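Local coordinates for glycoside hydrolase (Streptococcus pneumoniae serotype 4, PDB 6ORH), which probably hydrolyses alpha-L-fucosides as a family 29 glycoside hydrolase, helping the bacterium degrade fucosylated carbohydrate antigens of its host, at residues V258-G263 / L294-N299; F29-F34 / D79-Y84. The protein carries 2 engineered substitutions. One frame throughout, in Å; residues are numbered along the deposited sequence.

In the fold
Along the chain, interaction 2 (29-34 with 79-84) closes before interaction 1 (258-263 with 294-299) opens; both lie in the TIM-barrel catalytic domain, with centres about 15 Å apart. Strand 23-27 ties them together. It pairs in parallel with 292-295, which carries half of interaction 1, and with 70-74, and the chain beyond 23-27 and beyond 70-74 supplies the two segments of interaction 2. The two contacts also meet directly, where the carbonyls of P298 and N299 pack on F29 and T33. Both lie at the C-terminal end of the barrel's strands, on neighbouring parts of it, the side chain of N295 about 7 Å and that of N32 about 6 Å from a bound fucose.

Interaction 1 (V258-G263 / L294-N299); sequences VSIRPG and LNIPPN
R261 lays the aliphatic part of its side chain across the P297 ring, CD coming within 3.4 Å of P297 CG. A bend at chi2 (141°) turns the chain there, and beyond it the guanidinium forms a salt bridge through NE to D308 at the start of helix 306-322. Next to this pair, I260 crosses I296 obliquely, CD1 to CD1 at 3.9 Å.

Behind these loop residues the segments are parallel strands. N295 N donates to V258 O at 2.9 Å, and I260 N donates to N295 O in a nearly straight bond (169°) lying in the carbonyl plane, so N295 is gripped through both backbone polar groups. V258 and L294 share one face of the sheet, where they pack on helix 275-284; L294 CD1 lies 4.1 Å from V258 CG1 and also lies 3.8 Å from I260 N.

The other face belongs to S259 and N295. With OG anti to its backbone N (chi1 -175°), S259 accepts N295 ND2 at 3.0 Å, the hydroxyl lying close to the amide plane. The same oxygen accepts R261 N, closing an ST turn, and donates to G263 O at 2.7 Å from above that carbonyl's plane. N295 ND2 also bonds to W264 O, and its OD1 to H28 ND1.

Three bonds on one buried hydroxyl, and a partner for each end of the amide, imply that S259 fixes the turn leaving strand 250-259, while N295 probably helps to orient H28, a residue at the glycan pocket.

Interaction 2 (F29-F34 / D79-Y84); sequences FGPNTF and DGFVLY
P31 and F81 meet obliquely: the proline ring advances with CG, which sits 3.5 Å from F81 CD2 and 3.7 Å from F81 CG, so the touch is at the root of the ring, beside CB. F81 is placed there with its CG anti to the backbone N (chi1 -174°), and F81 and Y91 form an edge-to-face ring pair.

Beside this apolar pair, N32 and D79 approach tip to tip with amide and carboxylate planes 63° apart. N32 OD1 is 3.8 Å from D79 OD2, and water joins the two residues instead. One water accepts N32 ND2 and donates to D79 OD2 at 2.7 Å; a second takes the backbone N-H of N32 and donates to the same oxygen at 2.9 Å. Two water donors on OD2 would be expected to steady its negative charge. N32 OD1 is bonded to Q37.

The other carboxylate oxygen, OD1, accepts F81 N at 3.0 Å, coming from above the carboxylate plane, so D79 fixes its own loop as well as facing N32. Farther along, L83 reaches over with CD1 to F29 O at 3.3 Å, its side chain also lying on L105 of helix 105-116.

An Asx turn at D79 thus meets the short, weakly bonded helix 31-35, joining the loops that follow two adjacent parallel strands, 23-27 and 70-74, at the C-terminal end of a TIM barrel, where such loops surround the substrate pocket.

Interaction 1 (V258-G263 / L294-N299)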
loop_
_atom_site.group_PDB
_atom_site.type_symbol
_atom_site.label_atom_id
_atom_site.label_comp_id
_atom_site.label_asym_id
_atom_site.label_seq_id
_atom_site.Cartn_x
_atom_site.Cartn_y
_atom_site.Cartn_z
ATOM N N VAL A 258 -2.993 -16.801 -3.639
ATOM C CA VAL A 258 -2.950 -16.753 -2.187
ATOM C C VAL A 258 -3.858 -17.869 -1.708
ATOM O O VAL A 258 -4.889 -18.121 -2.338
ATOM C CB VAL A 258 -3.398 -15.371 -1.660
ATOM C CG1 VAL A 258 -4.766 -14.952 -2.210
ATOM C CG2 VAL A 258 -3.420 -15.335 -0.127
ATOM N N SER A 259 -3.471 -18.476 -0.590
ATOM C CA SER A 259 -4.308 -19.535 -0.030
ATOM C C SER A 259 -5.339 -18.936 0.920
ATOM O O SER A 259 -5.069 -17.941 1.604
ATOM C CB SER A 259 -3.448 -20.550 0.665
ATOM O OG SER A 259 -4.258 -21.656 1.122
ATOM N N ILE A 260 -6.519 -19.576 0.983
ATOM C CA ILE A 260 -7.511 -19.193 1.984
ATOM C C ILE A 260 -7.009 -19.545 3.389
ATOM O O ILE A 260 -7.521 -18.994 4.371
ATOM C CB ILE A 260 -8.905 -19.789 1.686
ATOM C CG1 ILE A 260 -9.994 -18.991 2.398
ATOM C CG2 ILE A 260 -8.968 -21.273 2.066
ATOM C CD1 ILE A 260 -11.397 -19.474 2.069
ATOM N N ARG A 261 -5.989 -20.399 3.478
ATOM C CA ARG A 261 -5.417 -20.826 4.748
ATOM C C ARG A 261 -3.951 -20.408 4.811
ATOM O O ARG A 261 -3.368 -19.936 3.821
ATOM C CB ARG A 261 -5.550 -22.352 4.884
ATOM C CG ARG A 261 -6.956 -22.819 5.250
ATOM C CD ARG A 261 -7.371 -24.109 4.529
ATOM N NE ARG A 261 -8.644 -24.492 5.140
ATOM C CZ ARG A 261 -8.759 -25.108 6.314
ATOM N NH1 ARG A 261 -7.683 -25.490 6.985
ATOM N NH2 ARG A 261 -9.963 -25.284 6.817
ATOM N N PRO A 262 -3.274 -20.558 5.975
ATOM C CA PRO A 262 -1.834 -20.296 6.033
ATOM C C PRO A 262 -1.038 -21.142 5.037
ATOM O O PRO A 262 -0.137 -20.637 4.363
ATOM C CB PRO A 262 -1.515 -20.625 7.502
ATOM C CG PRO A 262 -2.785 -20.193 8.182
ATOM C CD PRO A 262 -3.877 -20.804 7.307
ATOM N N GLY A 263 -1.402 -22.431 4.921
ATOM C CA GLY A 263 -0.751 -23.343 3.994
ATOM C C GLY A 263 -1.589 -23.536 2.728
ATOM O O GLY A 263 -2.776 -23.212 2.713
ATOM N N LEU A 294 -7.376 -17.790 -5.709
ATOM C CA LEU A 294 -7.536 -18.134 -4.300
ATOM C C LEU A 294 -7.546 -19.650 -4.156
ATOM O O LEU A 294 -8.352 -20.311 -4.784
ATOM C CB LEU A 294 -8.848 -17.541 -3.775
ATOM C CG LEU A 294 -9.131 -17.800 -2.294
ATOM C CD1 LEU A 294 -8.118 -17.079 -1.395
ATOM C CD2 LEU A 294 -10.567 -17.353 -1.970
ATOM N N ASN A 295 -6.632 -20.165 -3.338
ATOM C CA ASN A 295 -6.480 -21.605 -3.145
ATOM C C ASN A 295 -7.405 -22.121 -2.042
ATOM O O ASN A 295 -7.424 -21.569 -0.946
ATOM C CB ASN A 295 -5.040 -21.963 -2.772
ATOM C CG ASN A 295 -4.888 -23.421 -2.388
ATOM O OD1 ASN A 295 -4.828 -24.316 -3.252
ATOM N ND2 ASN A 295 -4.758 -23.678 -1.088
ATOM N N ILE A 296 -8.161 -23.189 -2.354
ATOM C CA ILE A 296 -9.080 -23.829 -1.408
ATOM C C ILE A 296 -8.681 -25.304 -1.379
ATOM O O ILE A 296 -8.858 -25.992 -2.393
ATOM C CB ILE A 296 -10.559 -23.734 -1.852
ATOM C CG1 ILE A 296 -10.949 -22.360 -2.409
ATOM C CG2 ILE A 296 -11.464 -24.207 -0.708
ATOM C CD1 ILE A 296 -10.967 -21.317 -1.355
ATOM N N PRO A 297 -8.092 -25.805 -0.265
ATOM C CA PRO A 297 -7.557 -27.169 -0.222
ATOM C C PRO A 297 -8.546 -28.187 0.326
ATOM O O PRO A 297 -8.988 -28.095 1.463
ATOM C CB PRO A 297 -6.382 -27.043 0.744
ATOM C CG PRO A 297 -6.829 -25.951 1.707
ATOM C CD PRO A 297 -7.738 -25.013 0.931
ATOM N N PRO A 298 -8.931 -29.202 -0.476
ATOM C CA PRO A 298 -9.771 -30.276 0.057
ATOM C C PRO A 298 -9.046 -31.019 1.180
ATOM O O PRO A 298 -7.809 -31.115 1.217
ATOM C CB PRO A 298 -9.921 -31.206 -1.164
ATOM C CG PRO A 298 -9.741 -30.283 -2.353
ATOM C CD PRO A 298 -8.618 -29.365 -1.906
ATOM N N ASN A 299 -9.866 -31.593 2.081
ATOM C CA ASN A 299 -9.413 -32.291 3.276
ATOM C C ASN A 299 -9.128 -33.758 2.950
ATOM O O ASN A 299 -9.157 -34.166 1.797
ATOM C CB ASN A 299 -10.414 -32.105 4.430
ATOM C CG ASN A 299 -11.758 -32.760 4.160
ATOM O OD1 ASN A 299 -11.867 -33.636 3.298
ATOM N ND2 ASN A 299 -12.795 -32.309 4.847
#

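Interaction 2 (F29-F34 / D79-Y84)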
loop_
_atom_site.group_PDB
_atom_site.type_symbol
_atom_site.label_atom_id
_atom_site.label_comp_id
_atom_site.label_asym_id
_atom_site.label_seq_id
_atom_site.Cartn_x
_atom_site.Cartn_y
_atom_site.Cartn_z
ATOM N N PHE A 29 -4.175 -30.501 -3.557
ATOM C CA PHE A 29 -4.631 -31.723 -2.899
ATOM C C PHE A 29 -3.710 -32.849 -3.347
ATOM O O PHE A 29 -3.235 -32.857 -4.482
ATOM C CB PHE A 29 -6.062 -32.015 -3.354
ATOM C CG PHE A 29 -6.644 -33.299 -2.805
ATOM C CD1 PHE A 29 -6.918 -33.414 -1.450
ATOM C CD2 PHE A 29 -6.880 -34.381 -3.633
ATOM C CE1 PHE A 29 -7.452 -34.590 -0.930
ATOM C CE2 PHE A 29 -7.435 -35.554 -3.125
ATOM C CZ PHE A 29 -7.693 -35.662 -1.766
ATOM N N GLY A 30 -3.396 -33.777 -2.435
ATOM C CA GLY A 30 -2.564 -34.897 -2.833
ATOM C C GLY A 30 -2.006 -35.597 -1.598
ATOM O O GLY A 30 -2.556 -35.443 -0.518
ATOM N N PRO A 31 -0.905 -36.349 -1.746
ATOM C CA PRO A 31 -0.237 -36.985 -0.607
ATOM C C PRO A 31 0.036 -36.026 0.549
ATOM O O PRO A 31 -0.108 -36.399 1.706
ATOM C CB PRO A 31 1.061 -37.480 -1.241
ATOM C CG PRO A 31 0.657 -37.819 -2.663
ATOM C CD PRO A 31 -0.253 -36.659 -3.029
ATOM N N ASN A 32 0.415 -34.775 0.251
ATOM C CA ASN A 32 0.690 -33.822 1.320
ATOM C C ASN A 32 -0.502 -33.662 2.251
ATOM O O ASN A 32 -0.321 -33.354 3.430
ATOM C CB ASN A 32 1.151 -32.456 0.788
ATOM C CG ASN A 32 2.514 -32.527 0.144
ATOM O OD1 ASN A 32 3.180 -33.559 0.202
ATOM N ND2 ASN A 32 2.950 -31.425 -0.461
ATOM N N THR A 33 -1.731 -33.801 1.723
ATOM C CA THR A 33 -2.929 -33.644 2.535
ATOM C C THR A 33 -2.951 -34.754 3.587
ATOM O O THR A 33 -3.452 -34.514 4.684
ATOM C CB THR A 33 -4.204 -33.723 1.678
ATOM O OG1 THR A 33 -4.014 -32.859 0.545
ATOM C CG2 THR A 33 -5.481 -33.355 2.411
ATOM N N PHE A 34 -2.477 -35.945 3.195
ATOM C CA PHE A 34 -2.510 -37.102 4.087
ATOM C C PHE A 34 -1.299 -37.123 5.018
ATOM O O PHE A 34 -1.357 -37.732 6.091
ATOM C CB PHE A 34 -2.668 -38.389 3.274
ATOM C CG PHE A 34 -4.019 -38.460 2.613
ATOM C CD1 PHE A 34 -5.119 -38.965 3.296
ATOM C CD2 PHE A 34 -4.201 -37.964 1.325
ATOM C CE1 PHE A 34 -6.373 -38.991 2.703
ATOM C CE2 PHE A 34 -5.458 -37.982 0.737
ATOM C CZ PHE A 34 -6.541 -38.491 1.427
ATOM N N ASP A 79 6.379 -33.255 -4.946
ATOM C CA ASP A 79 6.616 -34.639 -4.531
ATOM C C ASP A 79 6.550 -35.621 -5.707
ATOM O O ASP A 79 7.004 -36.763 -5.599
ATOM C CB ASP A 79 5.607 -35.031 -3.456
ATOM C CG ASP A 79 4.170 -34.843 -3.900
ATOM O OD1 ASP A 79 3.633 -35.763 -4.581
ATOM O OD2 ASP A 79 3.614 -33.774 -3.593
ATOM N N GLY A 80 5.947 -35.213 -6.835
ATOM C CA GLY A 80 6.010 -36.001 -8.062
ATOM C C GLY A 80 4.895 -37.042 -8.209
ATOM O O GLY A 80 4.846 -37.762 -9.195
ATOM N N PHE A 81 4.004 -37.150 -7.237
ATOM C CA PHE A 81 2.891 -38.089 -7.355
ATOM C C PHE A 81 1.818 -37.535 -8.297
ATOM O O PHE A 81 1.301 -36.439 -8.064
ATOM C CB PHE A 81 2.349 -38.380 -5.958
ATOM C CG PHE A 81 1.294 -39.453 -5.932
ATOM C CD1 PHE A 81 1.643 -40.791 -6.073
ATOM C CD2 PHE A 81 -0.047 -39.123 -5.800
ATOM C CE1 PHE A 81 0.682 -41.790 -6.024
ATOM C CE2 PHE A 81 -1.008 -40.129 -5.755
ATOM C CZ PHE A 81 -0.642 -41.450 -5.882
ATOM N N VAL A 82 1.464 -38.332 -9.324
ATOM C CA VAL A 82 0.614 -37.868 -10.410
ATOM C C VAL A 82 -0.833 -38.281 -10.133
ATOM O O VAL A 82 -1.089 -39.429 -9.782
ATOM C CB VAL A 82 1.166 -38.384 -11.749
ATOM C CG1 VAL A 82 0.326 -37.883 -12.913
ATOM C CG2 VAL A 82 2.630 -37.958 -11.934
ATOM N N LEU A 83 -1.793 -37.349 -10.267
ATOM C CA LEU A 83 -3.153 -37.573 -9.777
ATOM C C LEU A 83 -4.095 -37.981 -10.922
ATOM O O LEU A 83 -5.324 -37.937 -10.780
ATOM C CB LEU A 83 -3.629 -36.295 -9.068
ATOM C CG LEU A 83 -2.813 -35.942 -7.819
ATOM C CD1 LEU A 83 -3.289 -34.614 -7.258
ATOM C CD2 LEU A 83 -2.966 -37.026 -6.750
ATOM N N TYR A 84 -3.508 -38.345 -12.070
ATOM C CA TYR A 84 -4.256 -38.967 -13.158
ATOM C C TYR A 84 -3.421 -40.165 -13.597
ATOM O O TYR A 84 -2.225 -40.211 -13.335
ATOM C CB TYR A 84 -4.545 -37.980 -14.298
ATOM C CG TYR A 84 -3.351 -37.608 -15.147
ATOM C CD1 TYR A 84 -2.468 -36.607 -14.748
ATOM C CD2 TYR A 84 -3.070 -38.284 -16.339
ATOM C CE1 TYR A 84 -1.365 -36.280 -15.525
ATOM C CE2 TYR A 84 -1.963 -37.968 -17.118
ATOM C CZ TYR A 84 -1.093 -36.970 -16.701
ATOM O OH TYR A 84 0.015 -36.691 -17.456
HETATM O O HOH W 1 5.033 -31.729 -2.524
HETATM O O HOH W 2 1.013 -33.671 -2.424
#